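Local coordinates for transferrin binding protein B (Actinobacillus suis, PDB 3PQU) that probably binds host transferrin at the bacterial surface, as an outer-membrane lipoprotein of the receptor through which the bacterium acquires iron, at residues 363-377 with 381-395. Sequence-based numbering, arbitrary orientation.
Sequences IDGQKIDLAGVNFKN and VEINGKTMVAVACCS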
ATOM      1  N   ILE A 363      -7.669  -6.527   2.873  1.00 41.44           N
ATOM      2  CA  ILE A 363      -8.565  -7.004   1.837  1.00 48.46           C
ATOM      3  C   ILE A 363      -9.539  -5.911   1.439  1.00 44.96           C
ATOM      4  O   ILE A 363     -10.247  -5.378   2.284  1.00 41.87           O
ATOM      5  CB  ILE A 363      -9.309  -8.268   2.276  1.00 54.56           C
ATOM      6  CG1 ILE A 363      -8.301  -9.374   2.605  1.00 44.64           C
ATOM      7  CG2 ILE A 363     -10.272  -8.728   1.190  1.00 42.87           C
ATOM      8  CD1 ILE A 363      -8.944 -10.698   2.917  1.00 61.35           C
ATOM      9  N   ASP A 364      -9.544  -5.564   0.153  1.00 42.04           N
ATOM     10  CA  ASP A 364     -10.434  -4.532  -0.359  1.00 43.62           C
ATOM     11  C   ASP A 364     -10.332  -3.258   0.456  1.00 47.64           C
ATOM     12  O   ASP A 364     -11.345  -2.606   0.728  1.00 53.49           O
ATOM     13  CB  ASP A 364     -11.885  -5.019  -0.347  1.00 56.74           C
ATOM     14  CG  ASP A 364     -12.183  -5.999  -1.461  1.00 68.43           C
ATOM     15  OD1 ASP A 364     -11.308  -6.204  -2.326  1.00 60.00           O
ATOM     16  OD2 ASP A 364     -13.302  -6.554  -1.475  1.00 86.99           O
ATOM     17  N   GLY A 365      -9.117  -2.911   0.865  1.00 33.67           N
ATOM     18  CA  GLY A 365      -8.916  -1.670   1.586  1.00 44.42           C
ATOM     19  C   GLY A 365      -9.211  -1.785   3.065  1.00 45.05           C
ATOM     20  O   GLY A 365      -8.941  -0.857   3.825  1.00 51.11           O
ATOM     21  N   GLN A 366      -9.766  -2.921   3.480  1.00 41.61           N
ATOM     22  CA  GLN A 366     -10.049  -3.161   4.895  0.51 39.31           C
ATOM     23  C   GLN A 366      -8.894  -3.906   5.560  1.00 47.41           C
ATOM     24  O   GLN A 366      -8.402  -4.900   5.026  1.00 42.90           O
ATOM     25  CB  GLN A 366     -11.343  -3.964   5.065  0.51 42.00           C
ATOM     26  CG  GLN A 366     -12.423  -3.236   5.851  0.51 48.54           C
ATOM     27  CD  GLN A 366     -13.221  -4.160   6.757  0.51 51.11           C
ATOM     28  OE1 GLN A 366     -14.267  -4.682   6.368  0.51 39.68           O
ATOM     29  NE2 GLN A 366     -12.732  -4.361   7.978  0.51 45.85           N
ATOM     30  N   LYS A 367      -8.464  -3.426   6.725  1.00 43.53           N
ATOM     31  CA  LYS A 367      -7.392  -4.077   7.477  0.76 41.24           C
ATOM     32  C   LYS A 367      -7.963  -5.069   8.488  1.00 49.40           C
ATOM     33  O   LYS A 367      -8.674  -4.686   9.410  1.00 50.02           O
ATOM     34  CB  LYS A 367      -6.525  -3.042   8.201  0.76 40.12           C
ATOM     35  CG  LYS A 367      -5.781  -2.071   7.280  0.76 41.53           C
ATOM     36  CD  LYS A 367      -4.965  -1.066   8.100  0.76 56.32           C
ATOM     37  CE  LYS A 367      -4.134  -0.141   7.218  0.76 38.93           C
ATOM     38  NZ  LYS A 367      -5.003   0.635   6.281  0.76 26.82           N
ATOM     39  N   ILE A 368      -7.655  -6.350   8.307  1.00 40.56           N
ATOM     40  CA  ILE A 368      -8.102  -7.387   9.237  1.00 32.55           C
ATOM     41  C   ILE A 368      -7.029  -7.672  10.277  1.00 36.05           C
ATOM     42  O   ILE A 368      -5.970  -8.223   9.951  1.00 32.21           O
ATOM     43  CB  ILE A 368      -8.424  -8.693   8.500  1.00 36.25           C
ATOM     44  CG1 ILE A 368      -9.347  -8.416   7.315  1.00 54.02           C
ATOM     45  CG2 ILE A 368      -9.065  -9.715   9.448  1.00 23.42           C
ATOM     46  CD1 ILE A 368      -9.707  -9.652   6.531  1.00 45.21           C
ATOM     47  N   ASP A 369      -7.302  -7.298  11.525  1.00 27.64           N
ATOM     48  CA  ASP A 369      -6.370  -7.535  12.624  1.00 32.47           C
ATOM     49  C   ASP A 369      -6.241  -9.030  12.885  1.00 39.57           C
ATOM     50  O   ASP A 369      -7.248  -9.710  13.062  1.00 39.58           O
ATOM     51  CB  ASP A 369      -6.827  -6.807  13.891  1.00 39.25           C
ATOM     52  CG  ASP A 369      -5.934  -7.091  15.093  1.00 71.76           C
ATOM     53  OD1 ASP A 369      -4.802  -7.602  14.915  1.00 79.67           O
ATOM     54  OD2 ASP A 369      -6.368  -6.796  16.227  1.00 96.12           O
ATOM     55  N   LEU A 370      -5.010  -9.542  12.906  1.00 32.79           N
ATOM     56  CA  LEU A 370      -4.801 -10.986  13.046  1.00 33.98           C
ATOM     57  C   LEU A 370      -4.478 -11.456  14.466  1.00 45.68           C
ATOM     58  O   LEU A 370      -4.424 -12.656  14.724  1.00 44.20           O
ATOM     59  CB  LEU A 370      -3.698 -11.459  12.104  1.00 34.44           C
ATOM     60  CG  LEU A 370      -3.936 -11.250  10.611  1.00 37.72           C
ATOM     61  CD1 LEU A 370      -2.742 -11.786   9.809  1.00 37.29           C
ATOM     62  CD2 LEU A 370      -5.228 -11.932  10.186  1.00 24.56           C
ATOM     63  N   ALA A 371      -4.259 -10.521  15.384  1.00 35.40           N
ATOM     64  CA  ALA A 371      -3.870 -10.892  16.735  1.00 41.06           C
ATOM     65  C   ALA A 371      -5.087 -11.324  17.540  1.00 47.25           C
ATOM     66  O   ALA A 371      -6.223 -11.002  17.190  1.00 52.13           O
ATOM     67  CB  ALA A 371      -3.142  -9.740  17.417  1.00 35.32           C
ATOM     68  N   GLY A 372      -4.850 -12.055  18.621  1.00 42.39           N
ATOM     69  CA  GLY A 372      -5.946 -12.519  19.451  1.00 36.73           C
ATOM     70  C   GLY A 372      -5.463 -13.098  20.765  1.00 42.29           C
ATOM     71  O   GLY A 372      -4.259 -13.218  21.000  1.00 52.95           O
ATOM     72  N   VAL A 373      -6.411 -13.457  21.621  1.00 45.20           N
ATOM     73  CA  VAL A 373      -6.101 -13.932  22.961  1.00 64.45           C
ATOM     74  C   VAL A 373      -5.527 -15.347  22.946  1.00 59.47           C
ATOM     75  O   VAL A 373      -4.818 -15.735  23.866  1.00 60.36           O
ATOM     76  CB  VAL A 373      -7.351 -13.883  23.883  1.00 63.20           C
ATOM     77  CG1 VAL A 373      -7.892 -12.458  23.965  1.00 56.84           C
ATOM     78  CG2 VAL A 373      -8.435 -14.838  23.385  1.00 49.38           C
ATOM     79  N   ASN A 374      -5.830 -16.108  21.898  1.00 57.94           N
ATOM     80  CA  ASN A 374      -5.405 -17.505  21.807  1.00 45.64           C
ATOM     81  C   ASN A 374      -4.066 -17.698  21.098  1.00 55.48           C
ATOM     82  O   ASN A 374      -3.495 -16.752  20.550  1.00 49.03           O
ATOM     83  CB  ASN A 374      -6.482 -18.333  21.106  1.00 53.03           C
ATOM     84  CG  ASN A 374      -7.766 -18.404  21.901  1.00 73.21           C
ATOM     85  OD1 ASN A 374      -7.740 -18.496  23.127  1.00 66.80           O
ATOM     86  ND2 ASN A 374      -8.898 -18.367  21.207  1.00 79.72           N
ATOM     87  N   PHE A 375      -3.567 -18.933  21.120  1.00 56.57           N
ATOM     88  CA  PHE A 375      -2.343 -19.280  20.407  1.00 55.44           C
ATOM     89  C   PHE A 375      -2.497 -19.001  18.921  1.00 45.59           C
ATOM     90  O   PHE A 375      -1.645 -18.364  18.314  1.00 48.27           O
ATOM     91  CB  PHE A 375      -1.977 -20.746  20.618  1.00 54.31           C
ATOM     92  CG  PHE A 375      -0.813 -21.199  19.784  1.00 61.77           C
ATOM     93  CD1 PHE A 375       0.478 -20.810  20.108  1.00 64.29           C
ATOM     94  CD2 PHE A 375      -1.009 -22.004  18.671  1.00 57.95           C
ATOM     95  CE1 PHE A 375       1.554 -21.221  19.344  1.00 64.14           C
ATOM     96  CE2 PHE A 375       0.062 -22.422  17.901  1.00 58.70           C
ATOM     97  CZ  PHE A 375       1.347 -22.032  18.238  1.00 62.23           C
ATOM     98  N   LYS A 376      -3.578 -19.506  18.335  1.00 49.86           N
ATOM     99  CA  LYS A 376      -3.980 -19.090  17.001  1.00 52.01           C
ATOM    100  C   LYS A 376      -5.440 -18.659  17.079  1.00 57.96           C
ATOM    101  O   LYS A 376      -6.199 -19.184  17.894  1.00 48.01           O
ATOM    102  CB  LYS A 376      -3.740 -20.191  15.962  1.00 42.05           C
ATOM    103  CG  LYS A 376      -4.754 -21.317  15.929  1.00 47.13           C
ATOM    104  CD  LYS A 376      -4.363 -22.340  14.861  1.00 61.38           C
ATOM    105  CE  LYS A 376      -5.456 -23.372  14.608  1.00 63.25           C
ATOM    106  NZ  LYS A 376      -4.975 -24.454  13.704  1.00 64.01           N
ATOM    107  N   ASN A 377      -5.822 -17.687  16.258  1.00 51.43           N
ATOM    108  CA  ASN A 377      -7.125 -17.049  16.391  1.00 49.42           C
ATOM    109  C   ASN A 377      -7.857 -16.960  15.065  1.00 48.14           C
ATOM    110  O   ASN A 377      -7.255 -16.670  14.035  1.00 46.31           O
ATOM    111  CB  ASN A 377      -6.952 -15.653  16.994  1.00 47.76           C
ATOM    112  CG  ASN A 377      -6.245 -15.693  18.337  1.00 51.65           C
ATOM    113  OD1 ASN A 377      -6.882 -15.852  19.378  1.00 48.74           O
ATOM    114  ND2 ASN A 377      -4.919 -15.571  18.318  1.00 47.07           N
ATOM    115  N   VAL A 381     -15.034 -11.786   8.889  1.00 63.23           N
ATOM    116  CA  VAL A 381     -15.321 -10.416   8.536  1.00 62.28           C
ATOM    117  C   VAL A 381     -16.060 -10.360   7.206  1.00 59.89           C
ATOM    118  O   VAL A 381     -15.621 -10.921   6.201  1.00 62.04           O
ATOM    119  CB  VAL A 381     -14.028  -9.579   8.507  1.00 58.19           C
ATOM    120  CG1 VAL A 381     -13.037 -10.173   7.525  1.00 47.89           C
ATOM    121  CG2 VAL A 381     -14.332  -8.120   8.184  1.00 71.95           C
ATOM    122  N   GLU A 382     -17.220  -9.722   7.228  1.00 47.49           N
ATOM    123  CA  GLU A 382     -17.982  -9.502   6.018  1.00 64.37           C
ATOM    124  C   GLU A 382     -17.369  -8.319   5.267  1.00 60.76           C
ATOM    125  O   GLU A 382     -17.573  -7.163   5.634  1.00 86.36           O
ATOM    126  CB  GLU A 382     -19.448  -9.231   6.365  1.00 55.04           C
ATOM    127  CG  GLU A 382     -20.341  -9.013   5.163  1.00 82.88           C
ATOM    128  CD  GLU A 382     -20.776 -10.310   4.515  1.00105.85           C
ATOM    129  OE1 GLU A 382     -20.826 -11.335   5.226  1.00123.72           O
ATOM    130  OE2 GLU A 382     -21.076 -10.306   3.302  1.00 97.92           O
ATOM    131  N   ILE A 383     -16.592  -8.614   4.235  1.00 47.63           N
ATOM    132  CA  ILE A 383     -16.041  -7.571   3.379  1.00 57.30           C
ATOM    133  C   ILE A 383     -16.833  -7.657   2.103  1.00 68.41           C
ATOM    134  O   ILE A 383     -16.382  -8.206   1.099  1.00 57.17           O
ATOM    135  CB  ILE A 383     -14.555  -7.786   3.083  1.00 52.80           C
ATOM    136  CG1 ILE A 383     -13.759  -7.794   4.386  1.00 49.21           C
ATOM    137  CG2 ILE A 383     -14.041  -6.705   2.141  1.00 50.87           C
ATOM    138  CD1 ILE A 383     -12.321  -8.204   4.208  1.00 67.50           C
ATOM    139  N   ASN A 384     -18.038  -7.113   2.167  1.00100.46           N
ATOM    140  CA  ASN A 384     -19.078  -7.428   1.205  1.00106.97           C
ATOM    141  C   ASN A 384     -18.636  -7.465  -0.255  1.00 95.92           C
ATOM    142  O   ASN A 384     -17.826  -6.648  -0.709  1.00 83.22           O
ATOM    143  CB  ASN A 384     -20.295  -6.533   1.429  1.00112.28           C
ATOM    144  CG  ASN A 384     -20.871  -6.697   2.824  1.00106.99           C
ATOM    145  OD1 ASN A 384     -20.218  -6.374   3.818  1.00 97.94           O
ATOM    146  ND2 ASN A 384     -22.090  -7.214   2.906  1.00106.81           N
ATOM    147  N   GLY A 385     -19.175  -8.446  -0.970  1.00 83.88           N
ATOM    148  CA  GLY A 385     -20.161  -9.340  -0.383  1.00 73.40           C
ATOM    149  C   GLY A 385     -19.619 -10.643   0.186  1.00 81.21           C
ATOM    150  O   GLY A 385     -20.391 -11.548   0.503  1.00 68.68           O
ATOM    151  N   LYS A 386     -18.300 -10.739   0.333  1.00 86.94           N
ATOM    152  CA  LYS A 386     -17.667 -11.995   0.731  1.00 80.32           C
ATOM    153  C   LYS A 386     -17.424 -12.098   2.231  1.00 72.27           C
ATOM    154  O   LYS A 386     -16.817 -11.220   2.841  1.00 60.98           O
ATOM    155  CB  LYS A 386     -16.349 -12.188  -0.022  1.00 87.35           C
ATOM    156  CG  LYS A 386     -16.508 -12.270  -1.531  1.00 95.50           C
ATOM    157  CD  LYS A 386     -15.349 -11.598  -2.244  1.00 97.82           C
ATOM    158  CE  LYS A 386     -15.276 -10.119  -1.892  1.00 98.90           C
ATOM    159  NZ  LYS A 386     -14.233  -9.403  -2.681  1.00 95.17           N
ATOM    160  N   THR A 387     -17.910 -13.176   2.830  1.00 74.95           N
ATOM    161  CA  THR A 387     -17.599 -13.447   4.219  1.00 73.66           C
ATOM    162  C   THR A 387     -16.251 -14.132   4.270  1.00 77.56           C
ATOM    163  O   THR A 387     -16.128 -15.319   3.957  1.00 65.92           O
ATOM    164  CB  THR A 387     -18.631 -14.355   4.883  1.00 70.15           C
ATOM    165  OG1 THR A 387     -19.879 -13.661   4.991  1.00 72.28           O
ATOM    166  CG2 THR A 387     -18.155 -14.738   6.272  1.00 67.08           C
ATOM    167  N   MET A 388     -15.232 -13.375   4.647  1.00 71.20           N
ATOM    168  CA  MET A 388     -13.899 -13.930   4.715  1.00 62.94           C
ATOM    169  C   MET A 388     -13.603 -14.381   6.134  1.00 62.51           C
ATOM    170  O   MET A 388     -13.980 -13.727   7.109  1.00 59.69           O
ATOM    171  CB  MET A 388     -12.859 -12.912   4.237  1.00 52.96           C
ATOM    172  CG  MET A 388     -13.106 -12.397   2.830  1.00 49.39           C
ATOM    173  SD  MET A 388     -13.066 -13.706   1.591  1.00 72.62           S
ATOM    174  CE  MET A 388     -11.458 -14.422   1.915  1.00 76.18           C
ATOM    175  N   VAL A 389     -12.942 -15.523   6.235  1.00 60.58           N
ATOM    176  CA  VAL A 389     -12.458 -16.012   7.513  1.00 58.63           C
ATOM    177  C   VAL A 389     -10.963 -16.384   7.449  1.00 58.15           C
ATOM    178  O   VAL A 389     -10.499 -17.064   6.526  1.00 43.36           O
ATOM    179  CB  VAL A 389     -13.317 -17.183   8.032  1.00 62.00           C
ATOM    180  CG1 VAL A 389     -13.813 -18.026   6.878  1.00 72.78           C
ATOM    181  CG2 VAL A 389     -12.534 -18.015   9.034  1.00 58.79           C
ATOM    182  N   ALA A 390     -10.207 -15.905   8.428  1.00 45.96           N
ATOM    183  CA  ALA A 390      -8.771 -16.152   8.475  1.00 40.22           C
ATOM    184  C   ALA A 390      -8.395 -16.754   9.817  1.00 45.71           C
ATOM    185  O   ALA A 390      -8.871 -16.318  10.867  1.00 45.68           O
ATOM    186  CB  ALA A 390      -8.003 -14.872   8.248  1.00 39.29           C
ATOM    187  N   VAL A 391      -7.538 -17.762   9.781  1.00 49.88           N
ATOM    188  CA  VAL A 391      -7.050 -18.388  11.002  1.00 44.13           C
ATOM    189  C   VAL A 391      -5.547 -18.161  11.090  1.00 50.53           C
ATOM    190  O   VAL A 391      -4.773 -18.757  10.342  1.00 55.24           O
ATOM    191  CB  VAL A 391      -7.378 -19.882  11.023  1.00 52.93           C
ATOM    192  CG1 VAL A 391      -6.845 -20.530  12.292  1.00 56.76           C
ATOM    193  CG2 VAL A 391      -8.885 -20.087  10.907  1.00 46.84           C
ATOM    194  N   ALA A 392      -5.137 -17.290  12.004  1.00 45.42           N
ATOM    195  CA  ALA A 392      -3.760 -16.803  12.036  1.00 40.43           C
ATOM    196  C   ALA A 392      -2.971 -17.319  13.239  1.00 51.74           C
ATOM    197  O   ALA A 392      -3.470 -17.334  14.362  1.00 41.59           O
ATOM    198  CB  ALA A 392      -3.745 -15.291  12.013  1.00 36.98           C
ATOM    199  N   CYS A 393      -1.729 -17.725  12.982  1.00 44.70           N
ATOM    200  CA  CYS A 393      -0.807 -18.193  14.011  1.00 43.77           C
ATOM    201  C   CYS A 393       0.452 -17.328  13.953  1.00 45.18           C
ATOM    202  O   CYS A 393       0.767 -16.808  12.885  1.00 53.38           O
ATOM    203  CB  CYS A 393      -0.441 -19.642  13.710  1.00 39.96           C
ATOM    204  SG  CYS A 393       0.202 -20.546  15.111  1.00 69.85           S
ATOM    205  N   CYS A 394       1.171 -17.134  15.062  1.00 35.35           N
ATOM    206  CA  CYS A 394       0.795 -17.585  16.404  1.00 48.23           C
ATOM    207  C   CYS A 394       1.063 -16.461  17.396  1.00 52.24           C
ATOM    208  O   CYS A 394       1.772 -15.502  17.090  1.00 40.33           O
ATOM    209  CB  CYS A 394       1.644 -18.778  16.850  1.00 49.62           C
ATOM    210  SG  CYS A 394       2.086 -19.934  15.562  1.00 60.31           S
ATOM    211  N   SER A 395       0.535 -16.609  18.607  1.00 53.82           N
ATOM    212  CA  SER A 395       0.665 -15.581  19.635  1.00 48.41           C
ATOM    213  C   SER A 395       2.109 -15.354  20.072  1.00 46.33           C
ATOM    214  O   SER A 395       2.439 -14.291  20.594  1.00 54.95           O
ATOM    215  CB  SER A 395      -0.183 -15.932  20.851  1.00 48.76           C
ATOM    216  OG  SER A 395       0.293 -17.120  21.447  1.00 57.20           O
TER
HETATM  217  O   HOH W   1     -15.884  -6.426  -2.419  1.00 73.36           O
HETATM  218  O   HOH W   2      -3.417 -14.808  15.759  1.00 41.00           O
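F375 lays one face of its ring against CB of C394, a CH-pi contact with CB 3.8 Å from the ring centroid and 27° off the normal. The vicinal disulfide C393-C394, its linking peptide cis, brings both sulfurs to the same ring: SG of C393 comes within 3.4 Å of F375 CE2, an oblique sulfur-aromatic approach, and SG of C394 makes a second one. With CG anti to the backbone N (chi1 173°), F375 swings its ring across to the disulfide.

Backbone bonds fix this end. S395 N donates to F375 O over 2.8 Å, and N377 and A392 exchange a reciprocal N-H...O pair, each bond 3.0 Å long. The pairing belongs to the beta hairpin of strands 376-383 and 386-393 in the C-lobe handle domain, whose second strand also pairs with strand 400-409. One water donates to L370 O and A392 O and accepts from N377 ND2.

Farther along, hairpin 360-369 packs face to face on this one, strand 366-369 running at 168° to 381-383 with axes 9.8 Å apart. Apolar side chains make up most of this interface. The I383 and I363 side chains cross at about a right angle, I383 CD1 resting on I363 CB; I383 CD1 also touches I368 CD1, which meets V381 CG1 at 3.5 Å; L370 CB abuts A392 CB.

At the turns the interaction becomes ionic: K386 NZ meets D364 OD2 at 3.2 Å on the syn side, somewhat out of the carboxylate plane. A water bridges that same oxygen to N384 O.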